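Side-chain contacts in aldo-keto reductase family 1 member C1 (Caenorhabditis elegans, PDB 1QWK), which belongs to the aldo-keto reductase family and probably reduces carbonyl substrates with NADPH, as aldose reductase does: residues D302-T305 with A311-A314; A29-A34 with E55-T60. All blocks are in the same frame, centred on the assembly; numbering follows the deposited sequence.

Contact 1: D302-T305 with A311-A314; sequences DFMT and AFAA
The F312 ring meets the methyl end of M304: CE comes in obliquely, 4.2 Å from F312 CE2, square to neither a face nor an edge. R297 makes a cation-pi contact with the same ring from outside the two segments. M304 buries its side chain against residues 311-312. The chain runs out extended through chi2 and then bends at chi3 (-69°), and this last turn brings CE near A311, where CB is 4.3 Å away and the backbone N 4.0 Å. These are loose van der Waals contacts, and no hydrogen bond joins the two segments. Polar bonds are made within 302-305 and from 311-312 to residues outside the contact. On the M304 side, D302 O accepts from both T305 N and T305 OG1, the hydroxyl lying 2.6 Å away and tilted 18° from the carbonyl plane, and the pair ties off the 3-10 turn. On the other side of the contact, D310 OD1 takes the F312 N-H and N156 ND2, from the loop after strand 150-153, binds A311 O. This is the C-terminal loop of an aldo-keto reductase folded back on itself, with M304 about 9 Å, side chain to side chain, from H114, the predicted substrate-binding residue.

Contact 2: A29-A34 with E55-T60; sequences AEVITA and EEAIGT
V31 sets its two methyls over neighbouring residues of helix 55-68: CG1 presses on A57 CB and CG2 on I58. The first pair is tight, at 3.4 Å between V31 CG1 and A57 CB, closer than carbons usually sit. With chi1 at 78°, CG1 lies between the backbone N and the carbonyl carbon, while CG2 points anti to the N and reaches I58 CG1 at 3.7 Å. The V31 and I58 side chains meet at about a right angle. I32 comes to A57 from another direction: its CG1 lies 4.0 Å from A57 CB and 3.6 Å from A57 O. The small A57 side chain thus takes both V31 and I32, and the axes of 29-34 and 55-60 approach to 8.5 Å and cross at -32°, their N-to-C directions running broadly alike. No hydrogen bond crosses the interface. I58 packs in addition on T48 and on L103 of helix 92-103, and its side chain is about 6 Å from that of Y52, the predicted proton donor. The pair joins the first two outer helices of the eight-stranded (beta/alpha)8 TIM barrel, each following its parallel strand, as in the aldo-keto reductase fold.

How the contacts relate
From the N terminus, the chain leaves strand 21-22, forms helix 28-41, passes through strand 45-47 and enters helix 55-68. Contact 2 closes a loop of 20 residues that holds the end of helix 28-41 and strand 45-47, pairing the first two outer helices of the barrel. The rest of the barrel comes next, then helix 283-289. Only then does contact 1 close a short loop of five residues within the C-terminal tail. The two are in series and neither nests within nor crosses the other. Their centres are 31 Å apart and their nearest atoms about 16 Å, with no touch: contact 2 ties helix to helix in the barrel wall, contact 1 joins two parts of the tail beyond helix 283-289.

Contact 1: D302-T305 with A311-A314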
loop_
_atom_site.group_PDB
_atom_site.type_symbol
_atom_site.label_atom_id
_atom_site.label_comp_id
_atom_site.label_asym_id
_atom_site.label_seq_id
_atom_site.Cartn_x
_atom_site.Cartn_y
_atom_site.Cartn_z
ATOM N N ASP A 302 -4.283 -0.079 -16.487
ATOM C CA ASP A 302 -5.040 -0.214 -17.736
ATOM C C ASP A 302 -5.291 -1.613 -18.286
ATOM O O ASP A 302 -6.036 -1.767 -19.254
ATOM C CB ASP A 302 -4.446 0.680 -18.839
ATOM C CG ASP A 302 -3.007 0.350 -19.167
ATOM O OD1 ASP A 302 -2.608 -0.821 -19.034
ATOM O OD2 ASP A 302 -2.277 1.275 -19.585
ATOM N N PHE A 303 -4.695 -2.631 -17.674
ATOM C CA PHE A 303 -4.956 -3.992 -18.118
ATOM C C PHE A 303 -6.421 -4.321 -17.799
ATOM O O PHE A 303 -6.971 -5.292 -18.319
ATOM C CB PHE A 303 -4.017 -4.982 -17.415
ATOM C CG PHE A 303 -4.167 -5.013 -15.918
ATOM C CD1 PHE A 303 -5.150 -5.793 -15.314
ATOM C CD2 PHE A 303 -3.313 -4.270 -15.107
ATOM C CE1 PHE A 303 -5.283 -5.827 -13.927
ATOM C CE2 PHE A 303 -3.439 -4.297 -13.716
ATOM C CZ PHE A 303 -4.423 -5.079 -13.126
ATOM N N MET A 304 -7.048 -3.514 -16.944
ATOM C CA MET A 304 -8.451 -3.722 -16.583
ATOM C C MET A 304 -9.407 -3.162 -17.632
ATOM O O MET A 304 -10.606 -3.399 -17.562
ATOM C CB MET A 304 -8.791 -3.065 -15.238
ATOM C CG MET A 304 -8.256 -3.774 -13.999
ATOM S SD MET A 304 -9.100 -3.231 -12.473
ATOM C CE MET A 304 -8.509 -1.539 -12.310
ATOM N N THR A 305 -8.877 -2.404 -18.587
ATOM C CA THR A 305 -9.698 -1.809 -19.640
ATOM C C THR A 305 -10.606 -2.844 -20.319
ATOM O O THR A 305 -10.134 -3.873 -20.796
ATOM C CB THR A 305 -8.806 -1.146 -20.720
ATOM O OG1 THR A 305 -7.927 -0.206 -20.094
ATOM C CG2 THR A 305 -9.661 -0.416 -21.753
ATOM N N ALA A 311 -12.441 -0.678 -12.273
ATOM C CA ALA A 311 -12.707 0.387 -11.305
ATOM C C ALA A 311 -12.590 1.806 -11.856
ATOM O O ALA A 311 -13.238 2.728 -11.354
ATOM C CB ALA A 311 -11.773 0.232 -10.098
ATOM N N PHE A 312 -11.761 1.981 -12.881
ATOM C CA PHE A 312 -11.534 3.302 -13.469
ATOM C C PHE A 312 -12.134 3.424 -14.874
ATOM O O PHE A 312 -11.703 4.262 -15.666
ATOM C CB PHE A 312 -10.028 3.598 -13.533
ATOM C CG PHE A 312 -9.261 3.205 -12.287
ATOM C CD1 PHE A 312 -9.794 3.420 -11.020
ATOM C CD2 PHE A 312 -7.989 2.641 -12.393
ATOM C CE1 PHE A 312 -9.074 3.080 -9.869
ATOM C CE2 PHE A 312 -7.261 2.300 -11.252
ATOM C CZ PHE A 312 -7.806 2.520 -9.988
ATOM N N ALA A 313 -13.134 2.596 -15.164
ATOM C CA ALA A 313 -13.788 2.592 -16.471
ATOM C C ALA A 313 -14.122 3.981 -17.017
ATOM O O ALA A 313 -13.956 4.244 -18.210
ATOM C CB ALA A 313 -15.052 1.739 -16.416
ATOM N N ALA A 314 -14.589 4.865 -16.143
ATOM C CA ALA A 314 -14.970 6.218 -16.541
ATOM C C ALA A 314 -13.818 7.096 -17.014
ATOM O O ALA A 314 -14.045 8.133 -17.644
ATOM C CB ALA A 314 -15.702 6.903 -15.391
#

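Contact 2: A29-A34 with E55-T60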
loop_
_atom_site.group_PDB
_atom_site.type_symbol
_atom_site.label_atom_id
_atom_site.label_comp_id
_atom_site.label_asym_id
_atom_site.label_seq_id
_atom_site.Cartn_x
_atom_site.Cartn_y
_atom_site.Cartn_z
ATOM N N ALA A 29 15.957 -11.000 -3.472
ATOM C CA ALA A 29 17.237 -10.734 -2.821
ATOM C C ALA A 29 17.254 -9.378 -2.112
ATOM O O ALA A 29 17.737 -9.264 -0.984
ATOM C CB ALA A 29 18.362 -10.800 -3.846
ATOM N N GLU A 30 16.726 -8.357 -2.777
ATOM C CA GLU A 30 16.684 -7.012 -2.209
ATOM C C GLU A 30 15.710 -6.909 -1.035
ATOM O O GLU A 30 15.968 -6.192 -0.065
ATOM C CB GLU A 30 16.263 -5.997 -3.278
ATOM C CG GLU A 30 17.167 -5.930 -4.498
ATOM C CD GLU A 30 16.613 -5.018 -5.579
ATOM O OE1 GLU A 30 15.482 -5.270 -6.050
ATOM O OE2 GLU A 30 17.304 -4.049 -5.957
ATOM N N VAL A 31 14.596 -7.630 -1.120
ATOM C CA VAL A 31 13.586 -7.559 -0.074
ATOM C C VAL A 31 14.035 -8.094 1.280
ATOM O O VAL A 31 13.627 -7.577 2.318
ATOM C CB VAL A 31 12.283 -8.280 -0.490
ATOM C CG1 VAL A 31 12.434 -9.786 -0.346
ATOM C CG2 VAL A 31 11.127 -7.764 0.352
ATOM N N ILE A 32 14.877 -9.120 1.284
ATOM C CA ILE A 32 15.342 -9.659 2.554
ATOM C C ILE A 32 16.090 -8.582 3.335
ATOM O O ILE A 32 15.798 -8.337 4.508
ATOM C CB ILE A 32 16.258 -10.875 2.346
ATOM C CG1 ILE A 32 15.446 -12.034 1.761
ATOM C CG2 ILE A 32 16.892 -11.281 3.671
ATOM C CD1 ILE A 32 16.282 -13.247 1.381
ATOM N N THR A 33 17.051 -7.935 2.681
ATOM C CA THR A 33 17.830 -6.875 3.318
ATOM C C THR A 33 16.932 -5.697 3.687
ATOM O O THR A 33 17.101 -5.077 4.737
ATOM C CB THR A 33 18.941 -6.358 2.381
ATOM O OG1 THR A 33 19.796 -7.445 2.005
ATOM C CG2 THR A 33 19.768 -5.288 3.077
ATOM N N ALA A 34 15.976 -5.392 2.814
ATOM C CA ALA A 34 15.054 -4.288 3.045
ATOM C C ALA A 34 14.162 -4.539 4.260
ATOM O O ALA A 34 13.973 -3.654 5.093
ATOM C CB ALA A 34 14.195 -4.056 1.801
ATOM N N GLU A 55 7.114 -13.231 -1.716
ATOM C CA GLU A 55 6.601 -13.693 -0.428
ATOM C C GLU A 55 7.532 -14.713 0.228
ATOM O O GLU A 55 7.712 -14.701 1.443
ATOM C CB GLU A 55 5.205 -14.305 -0.593
ATOM C CG GLU A 55 4.126 -13.307 -1.014
ATOM C CD GLU A 55 2.784 -13.974 -1.267
ATOM O OE1 GLU A 55 2.746 -14.960 -2.036
ATOM O OE2 GLU A 55 1.766 -13.513 -0.708
ATOM N N GLU A 56 8.123 -15.591 -0.575
ATOM C CA GLU A 56 9.023 -16.605 -0.038
ATOM C C GLU A 56 10.233 -15.942 0.629
ATOM O O GLU A 56 10.655 -16.338 1.719
ATOM C CB GLU A 56 9.470 -17.546 -1.158
ATOM C CG GLU A 56 10.166 -18.811 -0.686
ATOM C CD GLU A 56 10.406 -19.790 -1.825
ATOM O OE1 GLU A 56 9.414 -20.283 -2.404
ATOM O OE2 GLU A 56 11.582 -20.061 -2.146
ATOM N N ALA A 57 10.778 -14.922 -0.024
ATOM C CA ALA A 57 11.927 -14.198 0.505
ATOM C C ALA A 57 11.545 -13.474 1.794
ATOM O O ALA A 57 12.310 -13.458 2.761
ATOM C CB ALA A 57 12.436 -13.200 -0.528
ATOM N N ILE A 58 10.356 -12.877 1.811
ATOM C CA ILE A 58 9.892 -12.170 2.996
ATOM C C ILE A 58 9.729 -13.156 4.148
ATOM O O ILE A 58 10.017 -12.829 5.300
ATOM C CB ILE A 58 8.554 -11.444 2.724
ATOM C CG1 ILE A 58 8.781 -10.333 1.693
ATOM C CG2 ILE A 58 7.990 -10.873 4.021
ATOM C CD1 ILE A 58 7.525 -9.587 1.281
ATOM N N GLY A 59 9.280 -14.366 3.829
ATOM C CA GLY A 59 9.107 -15.384 4.850
ATOM C C GLY A 59 10.447 -15.714 5.475
ATOM O O GLY A 59 10.556 -15.909 6.688
ATOM N N THR A 60 11.479 -15.768 4.640
ATOM C CA THR A 60 12.825 -16.064 5.114
ATOM C C THR A 60 13.317 -14.914 5.992
ATOM O O THR A 60 13.915 -15.134 7.044
ATOM C CB THR A 60 13.793 -16.274 3.929
ATOM O OG1 THR A 60 13.376 -17.421 3.177
ATOM C CG2 THR A 60 15.220 -16.497 4.424
#